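Local coordinates for serine protease inhibitor (Schistosoma haematobium, PDB 3STO), which probably inhibits serine-type endopeptidases, as a member of the serpin family of protease inhibitors, at residues G35-T41 with M395-N401; S18-F22 with T70-K74; Y193-W198 with N349-A355. All coordinates share one frame. Residues are numbered along the deposited sequence.

Contact 1. Residues G35-T41 with M395-N401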
ATOM      1  N   GLY A  35       8.647   5.635 -13.790  1.00 26.27           N
ATOM      2  CA  GLY A  35       8.106   5.942 -15.104  1.00 23.91           C
ATOM      3  C   GLY A  35       8.233   4.760 -16.047  1.00 23.92           C
ATOM      4  O   GLY A  35       7.483   4.645 -16.983  1.00 20.80           O
ATOM      5  N   GLY A  36       9.176   3.859 -15.793  1.00 34.15           N
ATOM      6  CA  GLY A  36       9.351   2.731 -16.688  1.00 27.95           C
ATOM      7  C   GLY A  36       9.079   1.355 -16.109  1.00 36.25           C
ATOM      8  O   GLY A  36       9.383   0.357 -16.753  1.00 32.52           O
ATOM      9  N   ASP A  37       8.510   1.275 -14.908  1.00 28.09           N
ATOM     10  CA  ASP A  37       8.235  -0.032 -14.327  1.00 29.72           C
ATOM     11  C   ASP A  37       6.763  -0.228 -13.949  1.00 25.68           C
ATOM     12  O   ASP A  37       5.994   0.722 -13.872  1.00 21.82           O
ATOM     13  CB  ASP A  37       9.107  -0.243 -13.079  1.00 32.90           C
ATOM     14  CG  ASP A  37      10.585  -0.032 -13.346  1.00 51.62           C
ATOM     15  OD1 ASP A  37      11.113  -0.608 -14.321  1.00 62.21           O
ATOM     16  OD2 ASP A  37      11.230   0.711 -12.573  1.00 61.40           O
ATOM     17  N   ASN A  38       6.387  -1.468 -13.671  1.00 19.83           N
ATOM     18  CA  ASN A  38       5.226  -1.677 -12.811  1.00 27.92           C
ATOM     19  C   ASN A  38       5.475  -1.008 -11.437  1.00 31.87           C
ATOM     20  O   ASN A  38       6.594  -0.969 -10.926  1.00 30.42           O
ATOM     21  CB  ASN A  38       4.910  -3.157 -12.609  1.00 20.46           C
ATOM     22  CG  ASN A  38       4.466  -3.870 -13.899  1.00 24.17           C
ATOM     23  OD1 ASN A  38       3.825  -3.286 -14.785  1.00 19.98           O
ATOM     24  ND2 ASN A  38       4.791  -5.161 -13.982  1.00 17.09           N
ATOM     25  N   PHE A  39       4.431  -0.451 -10.852  1.00 26.53           N
ATOM     26  CA  PHE A  39       4.558   0.139  -9.544  1.00 21.00           C
ATOM     27  C   PHE A  39       3.403  -0.326  -8.652  1.00 22.58           C
ATOM     28  O   PHE A  39       2.271  -0.446  -9.115  1.00 19.11           O
ATOM     29  CB  PHE A  39       4.582   1.668  -9.634  1.00 17.83           C
ATOM     30  CG  PHE A  39       4.593   2.322  -8.311  1.00 19.05           C
ATOM     31  CD1 PHE A  39       5.785   2.424  -7.584  1.00 26.07           C
ATOM     32  CD2 PHE A  39       3.405   2.792  -7.748  1.00 23.55           C
ATOM     33  CE1 PHE A  39       5.813   3.030  -6.295  1.00 29.71           C
ATOM     34  CE2 PHE A  39       3.410   3.397  -6.467  1.00 30.75           C
ATOM     35  CZ  PHE A  39       4.625   3.521  -5.736  1.00 26.76           C
ATOM     36  N   LEU A  40       3.693  -0.563  -7.377  1.00 18.24           N
ATOM     37  CA  LEU A  40       2.682  -1.024  -6.432  1.00 22.38           C
ATOM     38  C   LEU A  40       3.054  -0.519  -5.030  1.00 22.17           C
ATOM     39  O   LEU A  40       4.173  -0.713  -4.582  1.00 26.44           O
ATOM     40  CB  LEU A  40       2.626  -2.559  -6.469  1.00 20.46           C
ATOM     41  CG  LEU A  40       1.780  -3.317  -5.462  1.00 29.51           C
ATOM     42  CD1 LEU A  40       0.364  -2.837  -5.530  1.00 27.33           C
ATOM     43  CD2 LEU A  40       1.848  -4.813  -5.693  1.00 23.88           C
ATOM     44  N   THR A  41       2.133   0.156  -4.357  1.00 19.52           N
ATOM     45  CA  THR A  41       2.366   0.564  -2.985  1.00 23.32           C
ATOM     46  C   THR A  41       1.104   0.719  -2.113  1.00 26.24           C
ATOM     47  O   THR A  41       0.019   1.061  -2.596  1.00 18.60           O
ATOM     48  CB  THR A  41       3.144   1.908  -2.918  1.00 30.81           C
ATOM     49  OG1 THR A  41       3.700   2.080  -1.605  1.00 30.09           O
ATOM     50  CG2 THR A  41       2.207   3.091  -3.267  1.00 27.65           C
HETATM   51  N   MSE A 395      -4.313   1.113  -1.688  1.00 21.47           N
HETATM   52  CA  MSE A 395      -3.329   0.471  -2.544  1.00 19.09           C
HETATM   53  C   MSE A 395      -3.357   1.271  -3.861  1.00 22.45           C
HETATM   54  O   MSE A 395      -4.426   1.587  -4.389  1.00 19.29           O
HETATM   55  CB  MSE A 395      -3.665  -1.008  -2.702  1.00 20.89           C
HETATM   56  CG  MSE A 395      -2.703  -1.870  -3.511  1.00 32.44           C
HETATM   57 SE   MSE A 395      -2.670  -1.671  -5.471  1.00101.36          SE
HETATM   58  CE  MSE A 395      -4.493  -1.959  -6.159  1.00 27.46           C
ATOM     59  N   ALA A 396      -2.175   1.656  -4.336  1.00 16.49           N
ATOM     60  CA  ALA A 396      -1.989   2.376  -5.592  1.00 11.75           C
ATOM     61  C   ALA A 396      -1.008   1.580  -6.463  1.00 15.75           C
ATOM     62  O   ALA A 396      -0.014   1.047  -5.984  1.00 17.70           O
ATOM     63  CB  ALA A 396      -1.463   3.829  -5.340  1.00 12.68           C
ATOM     64  N   ALA A 397      -1.320   1.473  -7.737  1.00 15.41           N
ATOM     65  CA  ALA A 397      -0.581   0.618  -8.637  1.00 16.33           C
ATOM     66  C   ALA A 397      -0.582   1.177 -10.049  1.00 16.79           C
ATOM     67  O   ALA A 397      -1.566   1.740 -10.519  1.00 18.42           O
ATOM     68  CB  ALA A 397      -1.150  -0.812  -8.640  1.00  7.54           C
ATOM     69  N   LYS A 398       0.539   1.000 -10.725  1.00 16.84           N
ATOM     70  CA  LYS A 398       0.587   1.200 -12.155  1.00 12.73           C
ATOM     71  C   LYS A 398       0.953  -0.148 -12.817  1.00 15.96           C
ATOM     72  O   LYS A 398       1.958  -0.793 -12.475  1.00 18.18           O
ATOM     73  CB  LYS A 398       1.585   2.293 -12.516  1.00 15.86           C
ATOM     74  CG  LYS A 398       1.751   2.467 -14.023  1.00 27.52           C
ATOM     75  CD  LYS A 398       2.727   3.569 -14.358  1.00 33.58           C
ATOM     76  CE  LYS A 398       4.144   3.186 -13.989  1.00 36.35           C
ATOM     77  NZ  LYS A 398       5.116   3.957 -14.812  1.00 36.04           N
ATOM     78  N   VAL A 399       0.134  -0.570 -13.765  1.00 16.15           N
ATOM     79  CA  VAL A 399       0.374  -1.828 -14.464  1.00 21.26           C
ATOM     80  C   VAL A 399       0.724  -1.592 -15.929  1.00 22.82           C
ATOM     81  O   VAL A 399      -0.130  -1.261 -16.760  1.00 21.87           O
ATOM     82  CB  VAL A 399      -0.819  -2.792 -14.329  1.00 17.89           C
ATOM     83  CG1 VAL A 399      -0.458  -4.116 -14.917  1.00 19.69           C
ATOM     84  CG2 VAL A 399      -1.223  -2.949 -12.848  1.00 18.58           C
HETATM   85  N   MSE A 400       2.002  -1.746 -16.234  1.00 21.77           N
HETATM   86  CA  MSE A 400       2.492  -1.569 -17.596  1.00 26.16           C
HETATM   87  C   MSE A 400       2.649  -2.899 -18.311  1.00 20.80           C
HETATM   88  O   MSE A 400       2.463  -3.001 -19.518  1.00 32.43           O
HETATM   89  CB  MSE A 400       3.846  -0.878 -17.565  1.00 23.81           C
HETATM   90  CG  MSE A 400       3.745   0.619 -17.564  1.00 46.26           C
HETATM   91 SE   MSE A 400       5.515   1.446 -17.622  1.00 93.05          SE
HETATM   92  CE  MSE A 400       4.896   3.298 -17.640  1.00 52.41           C
ATOM     93  N   ASN A 401       3.013  -3.909 -17.538  1.00 20.81           N
ATOM     94  CA  ASN A 401       3.335  -5.199 -18.047  1.00 23.92           C
ATOM     95  C   ASN A 401       2.719  -6.223 -17.119  1.00 28.07           C
ATOM     96  O   ASN A 401       3.340  -6.611 -16.120  1.00 28.18           O
ATOM     97  CB  ASN A 401       4.857  -5.378 -18.077  1.00 26.69           C
ATOM     98  CG  ASN A 401       5.303  -6.574 -18.928  1.00 38.71           C
ATOM     99  OD1 ASN A 401       4.525  -7.483 -19.233  1.00 36.92           O
ATOM    100  ND2 ASN A 401       6.564  -6.561 -19.324  1.00 61.19           N
TER
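K398 and N38 show how two short strands can be joined by more than backbone pairing. The aliphatic shaft of K398 runs alongside the loop leading into strand 39-41, bringing CE to 3.1 Å from D37 O, while its ammonium group reaches beyond the contact to F34 O. N38 works on the other segment's end: its OD1 accepts from both M400 N (2.8 Å) and N401 N (2.9 Å), and its ND2 donates to N401 O (3.0 Å), so one side-chain amide serves the peptide groups that follow strand 395-399. In the serpin fold these strands are neighbours in sheet B, the N-terminal part of the chain pairing antiparallel with its C-terminal end. F39, the third major contributor, forms a hydrogen-bonded pair with K398, F39 N to K398 O measuring 3.0 Å and K398 N to F39 O 2.8 Å. T41 and A396 repeat the pattern. Between the two hydrogen-bonded pairs, L40 opposes A397 in a non-hydrogen-bonded pair, L40 CD1 lying 3.3 Å from SE of selenomethionine M395.

Contact 2. Residues S18-F22 with T70-K74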
ATOM      1  N   SER A  18      -4.230  14.563   8.474  1.00 30.32           N
ATOM      2  CA  SER A  18      -2.797  14.339   8.544  1.00 43.88           C
ATOM      3  C   SER A  18      -2.366  13.185   7.658  1.00 38.59           C
ATOM      4  O   SER A  18      -1.379  13.276   6.918  1.00 31.86           O
ATOM      5  CB  SER A  18      -2.408  14.039   9.990  1.00 46.16           C
ATOM      6  OG  SER A  18      -2.629  15.179  10.795  1.00 57.50           O
ATOM      7  N   HIS A  19      -3.122  12.098   7.752  1.00 26.16           N
ATOM      8  CA  HIS A  19      -2.770  10.870   7.086  1.00 26.21           C
ATOM      9  C   HIS A  19      -2.953  11.031   5.565  1.00 32.36           C
ATOM     10  O   HIS A  19      -2.302  10.337   4.778  1.00 29.32           O
ATOM     11  CB  HIS A  19      -3.566   9.697   7.684  1.00 23.00           C
ATOM     12  CG  HIS A  19      -5.017   9.716   7.339  1.00 33.81           C
ATOM     13  ND1 HIS A  19      -5.921  10.552   7.962  1.00 36.18           N
ATOM     14  CD2 HIS A  19      -5.720   9.022   6.413  1.00 25.25           C
ATOM     15  CE1 HIS A  19      -7.122  10.359   7.449  1.00 39.85           C
ATOM     16  NE2 HIS A  19      -7.028   9.434   6.507  1.00 41.42           N
ATOM     17  N   LYS A  20      -3.796  11.979   5.149  1.00 33.05           N
ATOM     18  CA  LYS A  20      -3.947  12.253   3.724  1.00 30.25           C
ATOM     19  C   LYS A  20      -2.832  13.161   3.226  1.00 27.34           C
ATOM     20  O   LYS A  20      -2.397  13.046   2.075  1.00 34.02           O
ATOM     21  CB  LYS A  20      -5.323  12.849   3.385  1.00 28.28           C
ATOM     22  CG  LYS A  20      -6.478  11.876   3.473  1.00 32.26           C
ATOM     23  CD  LYS A  20      -7.745  12.432   2.786  1.00 24.34           C
ATOM     24  CE  LYS A  20      -8.911  11.475   2.969  1.00 39.40           C
ATOM     25  NZ  LYS A  20     -10.026  11.663   1.965  1.00 38.09           N
ATOM     26  N   ALA A  21      -2.385  14.074   4.088  1.00 37.81           N
ATOM     27  CA  ALA A  21      -1.224  14.934   3.819  1.00 26.14           C
ATOM     28  C   ALA A  21       0.038  14.096   3.653  1.00 27.03           C
ATOM     29  O   ALA A  21       0.788  14.257   2.684  1.00 32.76           O
ATOM     30  CB  ALA A  21      -1.038  15.911   4.951  1.00 31.95           C
ATOM     31  N   PHE A  22       0.264  13.197   4.603  1.00 21.90           N
ATOM     32  CA  PHE A  22       1.358  12.251   4.490  1.00 27.26           C
ATOM     33  C   PHE A  22       1.249  11.503   3.158  1.00 27.27           C
ATOM     34  O   PHE A  22       2.173  11.468   2.360  1.00 25.27           O
ATOM     35  CB  PHE A  22       1.316  11.238   5.643  1.00 21.86           C
ATOM     36  CG  PHE A  22       2.353  10.167   5.516  1.00 28.91           C
ATOM     37  CD1 PHE A  22       3.688  10.432   5.820  1.00 24.08           C
ATOM     38  CD2 PHE A  22       2.017   8.913   5.021  1.00 29.55           C
ATOM     39  CE1 PHE A  22       4.661   9.453   5.662  1.00 28.11           C
ATOM     40  CE2 PHE A  22       2.981   7.918   4.856  1.00 22.52           C
ATOM     41  CZ  PHE A  22       4.308   8.182   5.191  1.00 28.64           C
ATOM     42  N   THR A  70       6.420  14.979   9.438  1.00 22.78           N
ATOM     43  CA  THR A  70       6.174  14.328   8.176  1.00 26.18           C
ATOM     44  C   THR A  70       4.769  13.778   8.209  1.00 28.55           C
ATOM     45  O   THR A  70       4.088  13.709   7.194  1.00 23.44           O
ATOM     46  CB  THR A  70       7.141  13.178   7.961  1.00 25.70           C
ATOM     47  OG1 THR A  70       8.472  13.699   7.844  1.00 27.87           O
ATOM     48  CG2 THR A  70       6.781  12.426   6.712  1.00 25.03           C
HETATM   49  N   MSE A  71       4.335  13.426   9.411  1.00 30.37           N
HETATM   50  CA  MSE A  71       3.002  12.888   9.644  1.00 27.80           C
HETATM   51  C   MSE A  71       1.999  14.007   9.727  1.00 28.66           C
HETATM   52  O   MSE A  71       0.787  13.767   9.769  1.00 34.21           O
HETATM   53  CB  MSE A  71       2.957  12.080  10.948  1.00 21.26           C
HETATM   54  CG  MSE A  71       1.994  10.972  10.891  1.00 51.56           C
HETATM   55 SE   MSE A  71       2.574   9.825   9.441  1.00 86.02          SE
HETATM   56  CE  MSE A  71       4.103   9.038  10.356  1.00 69.45           C
ATOM     57  N   ARG A  72       2.508  15.235   9.793  1.00 29.11           N
ATOM     58  CA  ARG A  72       1.650  16.414   9.775  1.00 33.72           C
ATOM     59  C   ARG A  72       0.750  16.500  11.024  1.00 34.54           C
ATOM     60  O   ARG A  72      -0.395  16.945  10.919  1.00 37.83           O
ATOM     61  CB  ARG A  72       0.796  16.387   8.502  1.00 40.00           C
ATOM     62  CG  ARG A  72       0.885  17.599   7.618  1.00 28.37           C
ATOM     63  CD  ARG A  72       2.117  17.681   6.711  1.00 32.72           C
ATOM     64  NE  ARG A  72       2.738  16.414   6.316  1.00 35.68           N
ATOM     65  CZ  ARG A  72       3.594  16.285   5.292  1.00 42.51           C
ATOM     66  NH1 ARG A  72       3.889  17.327   4.528  1.00 25.99           N
ATOM     67  NH2 ARG A  72       4.150  15.103   5.008  1.00 34.42           N
ATOM     68  N   LEU A  73       1.278  16.089  12.188  1.00 27.70           N
ATOM     69  CA  LEU A  73       0.543  16.117  13.460  1.00 31.18           C
ATOM     70  C   LEU A  73       0.332  17.544  13.966  1.00 31.74           C
ATOM     71  O   LEU A  73       1.134  18.422  13.685  1.00 37.61           O
ATOM     72  CB  LEU A  73       1.285  15.321  14.539  1.00 22.35           C
ATOM     73  CG  LEU A  73       1.582  13.838  14.308  1.00 32.61           C
ATOM     74  CD1 LEU A  73       2.196  13.190  15.537  1.00 26.03           C
ATOM     75  CD2 LEU A  73       0.332  13.097  13.903  1.00 30.62           C
ATOM     76  N   LYS A  74      -0.745  17.771  14.713  1.00 36.34           N
ATOM     77  CA  LYS A  74      -0.983  19.072  15.361  1.00 45.99           C
ATOM     78  C   LYS A  74       0.022  19.339  16.474  1.00 39.12           C
ATOM     79  O   LYS A  74       0.474  20.460  16.675  1.00 46.09           O
ATOM     80  CB  LYS A  74      -2.394  19.147  15.978  1.00 39.87           C
ATOM     81  CG  LYS A  74      -3.530  19.099  14.978  1.00 45.50           C
TER
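A residue with positive phi marks this contact: R72, at phi 65°, is the first to leave helix 61-70, which it closes in a Schellman motif. The turn aims the side chain at the first turn of helix 18-30, where R72 CG lies 3.7 Å from A21 CB; the guanidinium then lays a face over A21 O and turns back to its own segment, R72 NH2 donating to T70 O at 2.6 Å and NE more weakly to the same oxygen at 3.1 Å. Selenomethionine M71 makes a Met-aromatic contact, its SE over a face of the F22 ring 4.2 Å from the centroid, while T70 O lies near the ring plane, 3.6 Å from F22 CD1. In serpin terms, the start of helix A meets the end of helix C, backed by I46, L47 and L50 of helix 43-55. S18 OG donates to R72 O at 2.9 Å, the sole hydrogen bond between the segments; with no acidic residue in either, the docking rests otherwise on van der Waals and selenium-aromatic contact.

Contact 3. Residues Y193-W198 with N349-A355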
ATOM      1  N   TYR A 193      -1.693  -6.799   3.410  1.00 34.91           N
ATOM      2  CA  TYR A 193      -2.416  -7.858   2.725  1.00 43.62           C
ATOM      3  C   TYR A 193      -3.907  -7.516   2.649  1.00 33.56           C
ATOM      4  O   TYR A 193      -4.593  -7.382   3.673  1.00 27.15           O
ATOM      5  CB  TYR A 193      -2.185  -9.190   3.453  1.00 39.61           C
ATOM      6  CG  TYR A 193      -2.623 -10.446   2.731  1.00 36.30           C
ATOM      7  CD1 TYR A 193      -1.984 -10.871   1.585  1.00 44.48           C
ATOM      8  CD2 TYR A 193      -3.656 -11.232   3.232  1.00 40.34           C
ATOM      9  CE1 TYR A 193      -2.373 -12.049   0.939  1.00 54.20           C
ATOM     10  CE2 TYR A 193      -4.056 -12.403   2.602  1.00 39.84           C
ATOM     11  CZ  TYR A 193      -3.408 -12.813   1.461  1.00 55.66           C
ATOM     12  OH  TYR A 193      -3.808 -13.982   0.835  1.00 64.09           O
ATOM     13  N   PHE A 194      -4.381  -7.377   1.419  1.00 26.10           N
ATOM     14  CA  PHE A 194      -5.784  -7.201   1.139  1.00 25.68           C
ATOM     15  C   PHE A 194      -6.333  -8.448   0.450  1.00 29.09           C
ATOM     16  O   PHE A 194      -5.711  -8.987  -0.443  1.00 30.78           O
ATOM     17  CB  PHE A 194      -5.985  -5.970   0.250  1.00 17.16           C
ATOM     18  CG  PHE A 194      -7.419  -5.652  -0.009  1.00 21.82           C
ATOM     19  CD1 PHE A 194      -8.137  -6.352  -0.979  1.00 14.60           C
ATOM     20  CD2 PHE A 194      -8.069  -4.670   0.739  1.00 20.64           C
ATOM     21  CE1 PHE A 194      -9.488  -6.057  -1.229  1.00 18.91           C
ATOM     22  CE2 PHE A 194      -9.407  -4.366   0.507  1.00 18.84           C
ATOM     23  CZ  PHE A 194     -10.126  -5.065  -0.477  1.00 14.69           C
ATOM     24  N   ARG A 195      -7.515  -8.891   0.854  1.00 32.17           N
ATOM     25  CA  ARG A 195      -8.132 -10.064   0.253  1.00 21.54           C
ATOM     26  C   ARG A 195      -9.666 -10.031   0.336  1.00 27.40           C
ATOM     27  O   ARG A 195     -10.252  -9.886   1.417  1.00 26.96           O
ATOM     28  CB  ARG A 195      -7.582 -11.336   0.886  1.00 29.05           C
ATOM     29  CG  ARG A 195      -8.145 -12.610   0.280  1.00 44.11           C
ATOM     30  CD  ARG A 195      -8.507 -13.623   1.374  1.00 58.16           C
ATOM     31  NE  ARG A 195      -7.470 -14.623   1.602  1.00 59.22           N
ATOM     32  CZ  ARG A 195      -7.320 -15.288   2.744  1.00 68.14           C
ATOM     33  NH1 ARG A 195      -8.135 -15.034   3.761  1.00 57.55           N
ATOM     34  NH2 ARG A 195      -6.350 -16.193   2.880  1.00 61.17           N
ATOM     35  N   ASP A 196     -10.305 -10.134  -0.828  1.00 23.10           N
ATOM     36  CA  ASP A 196     -11.744 -10.280  -0.905  1.00 26.04           C
ATOM     37  C   ASP A 196     -12.209 -10.782  -2.284  1.00 25.31           C
ATOM     38  O   ASP A 196     -11.531 -10.601  -3.273  1.00 18.80           O
ATOM     39  CB  ASP A 196     -12.434  -8.963  -0.553  1.00 20.97           C
ATOM     40  CG  ASP A 196     -13.895  -9.160  -0.096  1.00 27.88           C
ATOM     41  OD1 ASP A 196     -14.327 -10.331   0.034  1.00 26.78           O
ATOM     42  OD2 ASP A 196     -14.610  -8.150   0.116  1.00 23.14           O
ATOM     43  N   PHE A 197     -13.382 -11.405  -2.314  1.00 25.12           N
ATOM     44  CA  PHE A 197     -14.079 -11.767  -3.544  1.00 15.93           C
ATOM     45  C   PHE A 197     -14.673 -10.523  -4.172  1.00 24.82           C
ATOM     46  O   PHE A 197     -14.931  -9.530  -3.467  1.00 24.97           O
ATOM     47  CB  PHE A 197     -15.219 -12.742  -3.223  1.00 23.11           C
ATOM     48  CG  PHE A 197     -14.757 -14.110  -2.823  1.00 32.71           C
ATOM     49  CD1 PHE A 197     -13.787 -14.773  -3.554  1.00 39.55           C
ATOM     50  CD2 PHE A 197     -15.256 -14.718  -1.695  1.00 51.89           C
ATOM     51  CE1 PHE A 197     -13.337 -16.027  -3.177  1.00 36.96           C
ATOM     52  CE2 PHE A 197     -14.817 -15.976  -1.318  1.00 49.39           C
ATOM     53  CZ  PHE A 197     -13.858 -16.629  -2.066  1.00 50.34           C
ATOM     54  N   TRP A 198     -14.851 -10.567  -5.496  1.00 20.32           N
ATOM     55  CA  TRP A 198     -15.667  -9.586  -6.202  1.00 21.85           C
ATOM     56  C   TRP A 198     -17.075  -9.691  -5.688  1.00 17.77           C
ATOM     57  O   TRP A 198     -17.556 -10.776  -5.384  1.00 18.61           O
ATOM     58  CB  TRP A 198     -15.710  -9.831  -7.720  1.00 12.24           C
ATOM     59  CG  TRP A 198     -14.378  -9.766  -8.379  1.00 16.66           C
ATOM     60  CD1 TRP A 198     -13.697 -10.800  -8.955  1.00 12.62           C
ATOM     61  CD2 TRP A 198     -13.539  -8.605  -8.502  1.00 20.94           C
ATOM     62  NE1 TRP A 198     -12.486 -10.353  -9.435  1.00 19.76           N
ATOM     63  CE2 TRP A 198     -12.364  -9.010  -9.177  1.00 17.74           C
ATOM     64  CE3 TRP A 198     -13.666  -7.257  -8.101  1.00 20.45           C
ATOM     65  CZ2 TRP A 198     -11.323  -8.121  -9.473  1.00 17.41           C
ATOM     66  CZ3 TRP A 198     -12.632  -6.378  -8.391  1.00 18.37           C
ATOM     67  CH2 TRP A 198     -11.473  -6.813  -9.078  1.00 17.46           C
ATOM     68  N   ASN A 349      -7.808 -12.159 -10.161  1.00 20.42           N
ATOM     69  CA  ASN A 349      -8.301 -13.273 -10.937  1.00 21.54           C
ATOM     70  C   ASN A 349      -9.823 -13.171 -10.959  1.00 20.69           C
ATOM     71  O   ASN A 349     -10.367 -12.153 -10.536  1.00 13.62           O
ATOM     72  CB  ASN A 349      -7.781 -14.627 -10.391  1.00 16.17           C
ATOM     73  CG  ASN A 349      -8.304 -14.940  -8.990  1.00 21.35           C
ATOM     74  OD1 ASN A 349      -9.297 -14.373  -8.550  1.00 23.61           O
ATOM     75  ND2 ASN A 349      -7.644 -15.852  -8.291  1.00 32.25           N
ATOM     76  N   GLU A 350     -10.499 -14.213 -11.456  1.00 23.37           N
ATOM     77  CA  GLU A 350     -11.954 -14.222 -11.623  1.00 18.74           C
ATOM     78  C   GLU A 350     -12.736 -14.198 -10.315  1.00 15.56           C
ATOM     79  O   GLU A 350     -13.862 -13.738 -10.285  1.00 18.10           O
ATOM     80  CB  GLU A 350     -12.410 -15.445 -12.441  1.00 19.95           C
ATOM     81  CG  GLU A 350     -11.977 -15.446 -13.887  1.00 19.69           C
ATOM     82  CD  GLU A 350     -10.601 -16.079 -14.113  1.00 32.34           C
ATOM     83  OE1 GLU A 350      -9.885 -16.374 -13.117  1.00 28.03           O
ATOM     84  OE2 GLU A 350     -10.245 -16.278 -15.299  1.00 30.41           O
ATOM     85  N   SER A 351     -12.142 -14.724  -9.255  1.00 24.44           N
ATOM     86  CA  SER A 351     -12.770 -14.762  -7.939  1.00 25.37           C
ATOM     87  C   SER A 351     -12.666 -13.434  -7.212  1.00 30.09           C
ATOM     88  O   SER A 351     -13.606 -13.039  -6.509  1.00 28.57           O
ATOM     89  CB  SER A 351     -12.143 -15.852  -7.067  1.00 28.16           C
ATOM     90  OG  SER A 351     -12.290 -17.127  -7.651  1.00 43.22           O
ATOM     91  N   GLY A 352     -11.524 -12.755  -7.346  1.00 24.32           N
ATOM     92  CA  GLY A 352     -11.349 -11.487  -6.663  1.00 19.53           C
ATOM     93  C   GLY A 352      -9.905 -11.054  -6.601  1.00 25.37           C
ATOM     94  O   GLY A 352      -9.165 -11.240  -7.553  1.00 19.78           O
ATOM     95  N   ILE A 353      -9.528 -10.458  -5.471  1.00 24.12           N
ATOM     96  CA  ILE A 353      -8.183  -9.956  -5.219  1.00 19.97           C
ATOM     97  C   ILE A 353      -7.570 -10.798  -4.125  1.00 26.30           C
ATOM     98  O   ILE A 353      -8.191 -11.004  -3.098  1.00 27.50           O
ATOM     99  CB  ILE A 353      -8.226  -8.474  -4.818  1.00 25.59           C
ATOM    100  CG1 ILE A 353      -8.759  -7.653  -5.992  1.00 19.64           C
ATOM    101  CG2 ILE A 353      -6.850  -7.957  -4.386  1.00 14.08           C
ATOM    102  CD1 ILE A 353      -9.006  -6.202  -5.632  1.00 26.20           C
ATOM    103  N   GLU A 354      -6.353 -11.285  -4.347  1.00 27.76           N
ATOM    104  CA  GLU A 354      -5.748 -12.291  -3.466  1.00 31.92           C
ATOM    105  C   GLU A 354      -6.740 -13.392  -3.085  1.00 39.41           C
ATOM    106  O   GLU A 354      -6.675 -13.945  -1.983  1.00 46.65           O
ATOM    107  CB  GLU A 354      -5.149 -11.675  -2.197  1.00 22.56           C
ATOM    108  CG  GLU A 354      -3.785 -11.031  -2.390  1.00 26.39           C
ATOM    109  CD  GLU A 354      -3.844  -9.663  -3.065  1.00 36.98           C
ATOM    110  OE1 GLU A 354      -3.899  -9.623  -4.308  1.00 43.69           O
ATOM    111  OE2 GLU A 354      -3.818  -8.612  -2.365  1.00 41.03           O
ATOM    112  N   ALA A 355      -7.654 -13.700  -3.999  1.00 44.70           N
ATOM    113  CA  ALA A 355      -8.694 -14.695  -3.748  1.00 48.49           C
ATOM    114  C   ALA A 355      -8.330 -16.068  -4.306  1.00 48.06           C
ATOM    115  O   ALA A 355      -7.323 -16.219  -4.999  1.00 66.12           O
ATOM    116  CB  ALA A 355     -10.028 -14.214  -4.326  1.00 36.32           C
TER
HETATM  117  O   HOH W   1      -2.382  -6.958  -0.503  1.00 29.54           O
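Y193 begins the run near the end of strand 186-197, Y193 CE1 lying 3.8 Å from E354 CG. At F194 the link is partly through solvent: a water accepts from F194 N (2.8 Å) and lies 2.9 Å from E354 OE2, while E354 OE1 is held by K347 N. F194 CD1 meets I353 CG2 at 4.0 Å. R195 follows with CG 3.0 Å from E354 O. True strand pairing comes at D196, where D196 N donates to I353 O (3.2 Å) and I353 N to D196 O (3.0 Å), an antiparallel hydrogen-bonded pair; the carboxylate bonds mainly to T105 and N250, besides a weak bond from F197 N. F197 faces G352 in a non-hydrogen-bonded pair so close (CA to CA 4.2 Å) that a CB on G352 would collide with D196 O, and the glycine's backbone angles exclude one too. W198 closes the segment. Its N donates to S351 O (2.9 Å), its NE1 to N349 O (3.0 Å), and G352 CA lies over the five-membered ring, 3.5 Å from the centroid, in a CH-pi contact. The turn at N349-G352 is tightened by N349 OD1 accepting from G352 N (3.0 Å), an Asx motif. This is the serpin breach of sheet A, where the chain leaves strand 339-348 for the hinge of the reactive-centre loop.

In the fold
Taken in chain order, the segments show how a serpin is stitched together by contacts distant in sequence. Contacts 1 and 2 cross: helix 18-30 is followed by strand 39-41, before residues 70-74 return to the helix. Contact 3 opens after contact 2 has closed and is nested inside the loop closed by contact 1. Contact 1 lies in sheet B and contact 3 at one end of sheet A, while contact 2 joins two helices; none touch. Centre to centre, contact 1 lies 24 Å from contact 2 and 18 Å from contact 3; contacts 2 and 3, 30 Å apart, flank the chain's centre. Strand 339-348 pairs directly with strand 186-197, consistent with a serpin whose reactive-centre loop is not inserted.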